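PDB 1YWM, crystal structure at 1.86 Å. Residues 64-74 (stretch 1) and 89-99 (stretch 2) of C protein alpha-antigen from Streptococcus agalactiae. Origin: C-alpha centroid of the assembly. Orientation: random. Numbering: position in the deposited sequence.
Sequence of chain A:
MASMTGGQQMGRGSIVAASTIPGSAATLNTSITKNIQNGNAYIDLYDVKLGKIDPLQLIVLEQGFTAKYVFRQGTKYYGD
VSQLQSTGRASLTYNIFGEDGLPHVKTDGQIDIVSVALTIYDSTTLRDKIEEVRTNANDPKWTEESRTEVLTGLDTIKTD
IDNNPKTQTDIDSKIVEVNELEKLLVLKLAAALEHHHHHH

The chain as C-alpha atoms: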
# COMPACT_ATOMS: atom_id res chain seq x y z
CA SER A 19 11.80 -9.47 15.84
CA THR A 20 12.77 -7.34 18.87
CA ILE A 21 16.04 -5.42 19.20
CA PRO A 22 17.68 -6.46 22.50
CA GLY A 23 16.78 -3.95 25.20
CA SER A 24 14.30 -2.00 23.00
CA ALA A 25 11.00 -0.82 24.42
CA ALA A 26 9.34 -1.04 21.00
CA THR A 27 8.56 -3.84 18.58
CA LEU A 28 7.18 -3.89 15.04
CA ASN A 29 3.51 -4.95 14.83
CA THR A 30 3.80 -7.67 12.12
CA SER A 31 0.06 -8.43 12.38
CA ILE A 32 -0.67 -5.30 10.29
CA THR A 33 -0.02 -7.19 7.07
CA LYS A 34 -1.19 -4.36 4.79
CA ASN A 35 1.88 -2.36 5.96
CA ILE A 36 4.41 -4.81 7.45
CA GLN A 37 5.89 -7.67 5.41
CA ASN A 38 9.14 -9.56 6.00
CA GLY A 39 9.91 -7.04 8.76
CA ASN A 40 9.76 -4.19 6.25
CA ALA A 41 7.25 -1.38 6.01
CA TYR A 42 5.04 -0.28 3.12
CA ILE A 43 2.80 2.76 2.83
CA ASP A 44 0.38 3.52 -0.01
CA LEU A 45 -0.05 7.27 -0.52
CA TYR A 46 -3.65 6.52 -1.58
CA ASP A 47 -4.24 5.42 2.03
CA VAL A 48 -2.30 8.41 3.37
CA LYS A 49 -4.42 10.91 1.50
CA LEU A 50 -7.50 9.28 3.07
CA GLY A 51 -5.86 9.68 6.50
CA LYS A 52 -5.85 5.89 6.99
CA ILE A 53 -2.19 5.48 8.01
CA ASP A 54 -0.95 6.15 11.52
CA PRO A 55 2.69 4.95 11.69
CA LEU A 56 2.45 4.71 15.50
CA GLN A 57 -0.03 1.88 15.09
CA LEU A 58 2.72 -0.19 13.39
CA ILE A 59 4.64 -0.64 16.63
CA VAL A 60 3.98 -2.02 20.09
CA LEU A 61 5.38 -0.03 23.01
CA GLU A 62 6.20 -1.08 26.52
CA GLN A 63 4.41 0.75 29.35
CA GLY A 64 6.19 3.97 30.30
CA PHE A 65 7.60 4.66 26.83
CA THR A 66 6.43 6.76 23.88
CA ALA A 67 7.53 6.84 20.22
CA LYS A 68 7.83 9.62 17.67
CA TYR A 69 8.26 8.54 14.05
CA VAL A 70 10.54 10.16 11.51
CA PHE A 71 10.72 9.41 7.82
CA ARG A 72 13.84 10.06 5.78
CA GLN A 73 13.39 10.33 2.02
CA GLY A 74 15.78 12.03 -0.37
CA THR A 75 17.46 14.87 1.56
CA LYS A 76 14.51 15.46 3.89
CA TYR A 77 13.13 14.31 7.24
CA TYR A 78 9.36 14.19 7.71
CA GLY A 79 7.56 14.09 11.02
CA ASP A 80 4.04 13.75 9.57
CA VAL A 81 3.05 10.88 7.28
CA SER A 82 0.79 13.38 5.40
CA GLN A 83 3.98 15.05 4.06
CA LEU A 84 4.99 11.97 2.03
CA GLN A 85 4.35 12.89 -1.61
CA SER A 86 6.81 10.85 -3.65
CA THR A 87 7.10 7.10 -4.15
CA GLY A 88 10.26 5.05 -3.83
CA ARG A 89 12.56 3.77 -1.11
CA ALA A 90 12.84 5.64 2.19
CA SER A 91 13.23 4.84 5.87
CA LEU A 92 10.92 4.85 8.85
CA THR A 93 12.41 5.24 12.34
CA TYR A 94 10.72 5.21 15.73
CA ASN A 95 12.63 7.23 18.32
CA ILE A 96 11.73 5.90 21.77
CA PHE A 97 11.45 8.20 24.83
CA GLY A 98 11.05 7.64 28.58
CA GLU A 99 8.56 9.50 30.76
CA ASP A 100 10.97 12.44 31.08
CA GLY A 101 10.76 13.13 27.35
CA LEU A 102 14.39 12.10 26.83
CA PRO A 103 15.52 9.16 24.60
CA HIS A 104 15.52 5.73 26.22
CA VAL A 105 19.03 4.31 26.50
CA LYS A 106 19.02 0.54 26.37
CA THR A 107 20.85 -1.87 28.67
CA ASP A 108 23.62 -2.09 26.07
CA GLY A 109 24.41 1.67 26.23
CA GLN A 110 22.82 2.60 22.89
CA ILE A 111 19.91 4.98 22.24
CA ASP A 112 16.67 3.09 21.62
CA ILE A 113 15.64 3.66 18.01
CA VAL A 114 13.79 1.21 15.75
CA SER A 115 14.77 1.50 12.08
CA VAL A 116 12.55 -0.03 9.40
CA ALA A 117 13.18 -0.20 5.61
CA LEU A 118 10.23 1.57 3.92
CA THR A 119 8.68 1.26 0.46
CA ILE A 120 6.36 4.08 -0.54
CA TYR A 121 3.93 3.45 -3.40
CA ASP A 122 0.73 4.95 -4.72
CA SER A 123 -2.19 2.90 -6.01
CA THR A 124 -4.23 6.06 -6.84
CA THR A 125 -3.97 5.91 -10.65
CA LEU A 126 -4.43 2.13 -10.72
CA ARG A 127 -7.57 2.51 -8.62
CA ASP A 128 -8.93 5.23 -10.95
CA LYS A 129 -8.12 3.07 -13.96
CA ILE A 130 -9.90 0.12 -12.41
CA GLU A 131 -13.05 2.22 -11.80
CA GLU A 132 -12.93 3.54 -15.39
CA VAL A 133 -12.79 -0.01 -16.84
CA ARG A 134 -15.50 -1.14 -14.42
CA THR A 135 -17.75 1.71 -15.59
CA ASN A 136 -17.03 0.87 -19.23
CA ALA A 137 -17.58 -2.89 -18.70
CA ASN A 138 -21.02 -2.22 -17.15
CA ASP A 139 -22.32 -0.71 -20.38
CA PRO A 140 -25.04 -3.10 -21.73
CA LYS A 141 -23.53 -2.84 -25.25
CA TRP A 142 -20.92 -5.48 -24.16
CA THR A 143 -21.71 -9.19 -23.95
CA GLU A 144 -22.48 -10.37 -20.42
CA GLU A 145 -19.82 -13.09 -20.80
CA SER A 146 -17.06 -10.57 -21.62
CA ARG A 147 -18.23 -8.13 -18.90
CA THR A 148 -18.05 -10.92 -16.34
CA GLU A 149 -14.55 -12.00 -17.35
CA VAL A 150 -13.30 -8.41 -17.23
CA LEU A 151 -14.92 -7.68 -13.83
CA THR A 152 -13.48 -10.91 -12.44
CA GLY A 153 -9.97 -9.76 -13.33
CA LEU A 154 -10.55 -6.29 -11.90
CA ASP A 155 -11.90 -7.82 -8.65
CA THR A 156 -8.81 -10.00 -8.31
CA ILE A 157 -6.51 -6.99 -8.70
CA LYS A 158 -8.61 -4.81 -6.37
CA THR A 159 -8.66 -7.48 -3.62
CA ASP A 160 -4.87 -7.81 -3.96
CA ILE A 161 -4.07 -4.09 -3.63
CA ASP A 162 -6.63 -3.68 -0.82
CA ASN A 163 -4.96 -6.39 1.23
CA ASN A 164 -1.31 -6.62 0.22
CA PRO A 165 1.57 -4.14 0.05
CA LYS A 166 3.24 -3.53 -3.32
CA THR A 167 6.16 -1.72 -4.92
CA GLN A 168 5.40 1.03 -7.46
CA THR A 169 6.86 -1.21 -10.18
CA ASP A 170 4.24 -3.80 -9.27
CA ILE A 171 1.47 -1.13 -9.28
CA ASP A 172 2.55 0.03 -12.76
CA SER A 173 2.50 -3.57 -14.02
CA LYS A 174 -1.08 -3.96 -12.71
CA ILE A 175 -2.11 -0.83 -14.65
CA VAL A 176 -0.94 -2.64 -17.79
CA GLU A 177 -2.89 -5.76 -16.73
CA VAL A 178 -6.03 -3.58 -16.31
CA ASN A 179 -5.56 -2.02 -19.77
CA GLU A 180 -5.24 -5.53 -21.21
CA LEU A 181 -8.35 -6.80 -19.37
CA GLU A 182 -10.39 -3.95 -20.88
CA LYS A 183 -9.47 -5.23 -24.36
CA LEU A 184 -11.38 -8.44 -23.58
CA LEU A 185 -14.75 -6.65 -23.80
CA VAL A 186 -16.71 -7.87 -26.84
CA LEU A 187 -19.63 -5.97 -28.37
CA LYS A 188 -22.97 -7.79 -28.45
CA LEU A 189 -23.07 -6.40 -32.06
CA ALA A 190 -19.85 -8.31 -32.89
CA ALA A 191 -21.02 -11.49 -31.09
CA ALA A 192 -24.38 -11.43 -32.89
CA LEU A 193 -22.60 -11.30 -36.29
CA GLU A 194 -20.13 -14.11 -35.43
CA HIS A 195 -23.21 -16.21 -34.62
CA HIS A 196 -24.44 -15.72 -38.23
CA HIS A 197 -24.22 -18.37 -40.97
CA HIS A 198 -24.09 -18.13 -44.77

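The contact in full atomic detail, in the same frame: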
# COMPACT_ATOMS: atom_id res chain seq x y z
N GLY A 64 5.25 2.97 29.85
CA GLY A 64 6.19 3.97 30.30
C GLY A 64 7.02 4.59 29.20
O GLY A 64 7.83 5.48 29.46
N PHE A 65 6.84 4.12 27.96
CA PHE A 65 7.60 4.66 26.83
C PHE A 65 6.69 5.22 25.75
O PHE A 65 5.56 4.74 25.57
CB PHE A 65 8.50 3.57 26.27
CG PHE A 65 9.59 3.17 27.21
CD1 PHE A 65 9.42 2.09 28.08
CD2 PHE A 65 10.75 3.92 27.30
CE1 PHE A 65 10.42 1.74 28.98
CE2 PHE A 65 11.77 3.57 28.22
CZ PHE A 65 11.59 2.48 29.05
N THR A 66 7.15 6.24 25.05
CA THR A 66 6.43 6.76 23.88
C THR A 66 7.34 6.73 22.65
O THR A 66 8.56 6.59 22.78
CB THR A 66 5.93 8.19 24.11
OG1 THR A 66 7.03 9.05 24.42
CG2 THR A 66 5.00 8.27 25.36
N ALA A 67 6.76 6.87 21.47
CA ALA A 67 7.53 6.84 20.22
C ALA A 67 7.14 8.03 19.38
O ALA A 67 5.99 8.46 19.44
CB ALA A 67 7.24 5.53 19.46
N LYS A 68 8.11 8.59 18.67
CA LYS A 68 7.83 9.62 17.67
C LYS A 68 8.47 9.09 16.39
O LYS A 68 9.62 8.65 16.41
CB LYS A 68 8.41 10.99 18.06
CG LYS A 68 8.29 12.01 16.91
CD LYS A 68 8.05 13.48 17.29
CE LYS A 68 7.18 14.20 16.23
NZ LYS A 68 7.88 15.10 15.28
N TYR A 69 7.70 9.07 15.30
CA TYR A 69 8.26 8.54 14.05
C TYR A 69 8.92 9.62 13.22
O TYR A 69 8.57 10.80 13.30
CB TYR A 69 7.18 7.82 13.23
CG TYR A 69 6.04 8.67 12.74
CD1 TYR A 69 4.80 8.66 13.41
CD2 TYR A 69 6.16 9.42 11.58
CE1 TYR A 69 3.71 9.43 12.92
CE2 TYR A 69 5.12 10.19 11.10
CZ TYR A 69 3.89 10.16 11.76
OH TYR A 69 2.88 10.93 11.24
N VAL A 70 9.88 9.21 12.39
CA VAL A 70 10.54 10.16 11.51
C VAL A 70 10.79 9.39 10.25
O VAL A 70 11.34 8.28 10.30
CB VAL A 70 11.96 10.67 12.02
CG1 VAL A 70 12.42 11.84 11.10
CG2 VAL A 70 11.89 11.13 13.44
N PHE A 71 10.40 9.97 9.13
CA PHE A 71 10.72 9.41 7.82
C PHE A 71 11.95 10.14 7.29
O PHE A 71 12.12 11.34 7.52
CB PHE A 71 9.55 9.65 6.83
CG PHE A 71 8.29 8.89 7.17
CD1 PHE A 71 7.18 9.55 7.69
CD2 PHE A 71 8.19 7.52 6.91
CE1 PHE A 71 5.99 8.87 7.97
CE2 PHE A 71 7.00 6.82 7.21
CZ PHE A 71 5.90 7.50 7.73
N ARG A 72 12.78 9.42 6.54
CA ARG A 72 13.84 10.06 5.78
C ARG A 72 13.64 9.62 4.34
O ARG A 72 13.59 8.41 4.06
CB ARG A 72 15.17 9.52 6.28
CG ARG A 72 16.34 10.00 5.47
CD ARG A 72 16.70 11.40 5.77
NE ARG A 72 17.83 11.88 4.99
CZ ARG A 72 18.22 13.15 5.00
NH1 ARG A 72 17.59 14.02 5.79
NH2 ARG A 72 19.26 13.54 4.25
N GLN A 73 13.55 10.59 3.44
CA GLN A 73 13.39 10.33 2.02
C GLN A 73 14.11 11.42 1.26
O GLN A 73 13.88 12.60 1.51
CB GLN A 73 11.91 10.37 1.65
CG GLN A 73 11.69 10.01 0.19
CD GLN A 73 10.24 9.98 -0.16
OE1 GLN A 73 9.44 10.72 0.42
NE2 GLN A 73 9.88 9.13 -1.10
N GLY A 74 14.97 11.04 0.31
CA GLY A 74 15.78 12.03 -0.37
C GLY A 74 16.69 12.74 0.64
O GLY A 74 17.37 12.08 1.43
N ARG A 89 11.97 4.29 -2.33
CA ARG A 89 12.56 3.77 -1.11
C ARG A 89 12.83 4.92 -0.13
O ARG A 89 13.17 6.04 -0.52
CB ARG A 89 13.86 3.03 -1.43
CG ARG A 89 14.41 2.25 -0.25
CD ARG A 89 15.83 1.72 -0.45
NE ARG A 89 15.96 0.30 -0.12
CZ ARG A 89 15.46 -0.69 -0.86
NH1 ARG A 89 14.77 -0.43 -1.97
NH2 ARG A 89 15.64 -1.95 -0.49
N ALA A 90 12.67 4.63 1.15
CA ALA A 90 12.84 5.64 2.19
C ALA A 90 13.13 4.86 3.47
O ALA A 90 13.34 3.64 3.42
CB ALA A 90 11.56 6.47 2.31
N SER A 91 13.14 5.54 4.60
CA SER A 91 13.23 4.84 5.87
C SER A 91 12.21 5.41 6.83
O SER A 91 11.69 6.55 6.65
CB SER A 91 14.65 4.95 6.46
OG SER A 91 14.86 6.26 6.98
N LEU A 92 11.87 4.56 7.79
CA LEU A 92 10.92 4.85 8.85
C LEU A 92 11.66 4.50 10.15
O LEU A 92 12.21 3.40 10.28
CB LEU A 92 9.63 4.02 8.68
CG LEU A 92 8.64 3.92 9.86
CD1 LEU A 92 8.15 5.29 10.43
CD2 LEU A 92 7.43 3.06 9.51
N THR A 93 11.72 5.47 11.07
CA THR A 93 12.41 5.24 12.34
C THR A 93 11.48 5.64 13.47
O THR A 93 10.82 6.64 13.35
CB THR A 93 13.67 6.10 12.43
OG1 THR A 93 14.56 5.75 11.37
CG2 THR A 93 14.45 5.78 13.74
N TYR A 94 11.46 4.85 14.55
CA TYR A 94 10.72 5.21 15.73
C TYR A 94 11.79 5.57 16.77
O TYR A 94 12.63 4.74 17.12
CB TYR A 94 9.89 4.03 16.19
CG TYR A 94 8.80 3.70 15.20
CD1 TYR A 94 7.56 4.35 15.25
CD2 TYR A 94 9.04 2.79 14.17
CE1 TYR A 94 6.53 4.04 14.32
CE2 TYR A 94 8.03 2.48 13.22
CZ TYR A 94 6.79 3.11 13.32
OH TYR A 94 5.79 2.78 12.41
N ASN A 95 11.76 6.80 17.22
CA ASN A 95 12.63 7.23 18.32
C ASN A 95 11.82 7.01 19.60
O ASN A 95 10.71 7.47 19.70
CB ASN A 95 12.99 8.72 18.12
CG ASN A 95 13.94 8.92 16.90
OD1 ASN A 95 14.76 8.06 16.61
ND2 ASN A 95 13.78 10.02 16.16
N ILE A 96 12.44 6.36 20.59
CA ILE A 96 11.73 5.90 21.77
C ILE A 96 12.18 6.79 22.95
O ILE A 96 13.38 7.03 23.13
CB ILE A 96 12.06 4.42 22.06
CG1 ILE A 96 11.84 3.53 20.79
CG2 ILE A 96 11.25 3.88 23.23
CD1 ILE A 96 10.44 3.67 20.17
N PHE A 97 11.21 7.25 23.73
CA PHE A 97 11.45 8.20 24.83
C PHE A 97 10.88 7.68 26.15
O PHE A 97 9.78 7.11 26.16
CB PHE A 97 10.76 9.54 24.51
CG PHE A 97 11.30 10.19 23.26
CD1 PHE A 97 10.71 9.93 22.01
CD2 PHE A 97 12.44 10.98 23.31
CE1 PHE A 97 11.24 10.49 20.84
CE2 PHE A 97 12.97 11.57 22.15
CZ PHE A 97 12.35 11.31 20.90
N GLY A 98 11.60 7.90 27.26
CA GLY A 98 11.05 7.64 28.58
C GLY A 98 10.09 8.73 29.01
O GLY A 98 9.85 9.70 28.28
N GLU A 99 9.53 8.56 30.21
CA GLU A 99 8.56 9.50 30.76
C GLU A 99 9.10 10.91 30.89
O GLU A 99 8.32 11.87 30.87
CB GLU A 99 8.05 9.01 32.11
CG GLU A 99 7.12 7.81 32.01
CD GLU A 99 6.88 7.14 33.35
OE1 GLU A 99 7.62 7.43 34.33
OE2 GLU A 99 5.94 6.31 33.43
O HOH W 1 10.28 5.93 31.48
O HOH W 2 13.79 7.46 9.20
O HOH W 3 12.12 7.58 -2.38
O HOH W 4 15.77 7.79 0.36

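Residues 66-73 and 89-97 lie side by side as antiparallel β-strands, their N-to-C directions 152° apart and their axes approaching to 4.5 Å. Four hydrogen-bonded pairs carry eight backbone bonds: T66 N to F97 O (3.0 Å) and F97 N to T66 O (2.9 Å); K68 N to N95 O (3.0 Å) and N95 N to K68 O (2.9 Å); V70 N to T93 O and T93 N to V70 O (both 2.9 Å); R72 N to S91 O (3.1 Å) and S91 N to R72 O (3.0 Å). Between them, at A67-I96, Y69-Y94 and F71-L92, the CA atoms draw in to 4.5-4.7 Å, and CA-H...O contacts add to the ladder, as from F71 CA to S91 O (3.2 Å). Beyond the bonded pairs, water 1 links G64 O (3.2 Å) to E99 N (3.0 Å), while water 3 joins Q73 NE2 (3.0 Å) to R89 O (2.6 Å).

Side chains alternate between two faces. A67, Y69, F71, L92, Y94 and I96 share the apolar one, where L92, Y94, I96 and F71 are buried. Small A67 sets its CB 3.8 Å from I96 CD1; Y69 CB packs 3.9 Å from L92 CD1 and 4.0 Å from Y94 CE1, its ring leading away; F71 CE2 meets L92 CD1 at 3.7 Å. The opposite face, with T66, K68, V70, R72, S91, T93, N95 and F97, is more polar and more open. There water 2 bridges V70 O (2.8 Å), S91 OG (2.7 Å) and T93 OG1 (2.9 Å), hydroxyls well suited to this hydrated surface. K68 CB lies 4.0 Å from F97 CE1 while its amine extends away. At G64, phi of 92° favours glycine, since a CB would jam against the preceding carbonyl. Together the stretches bury 887 Å².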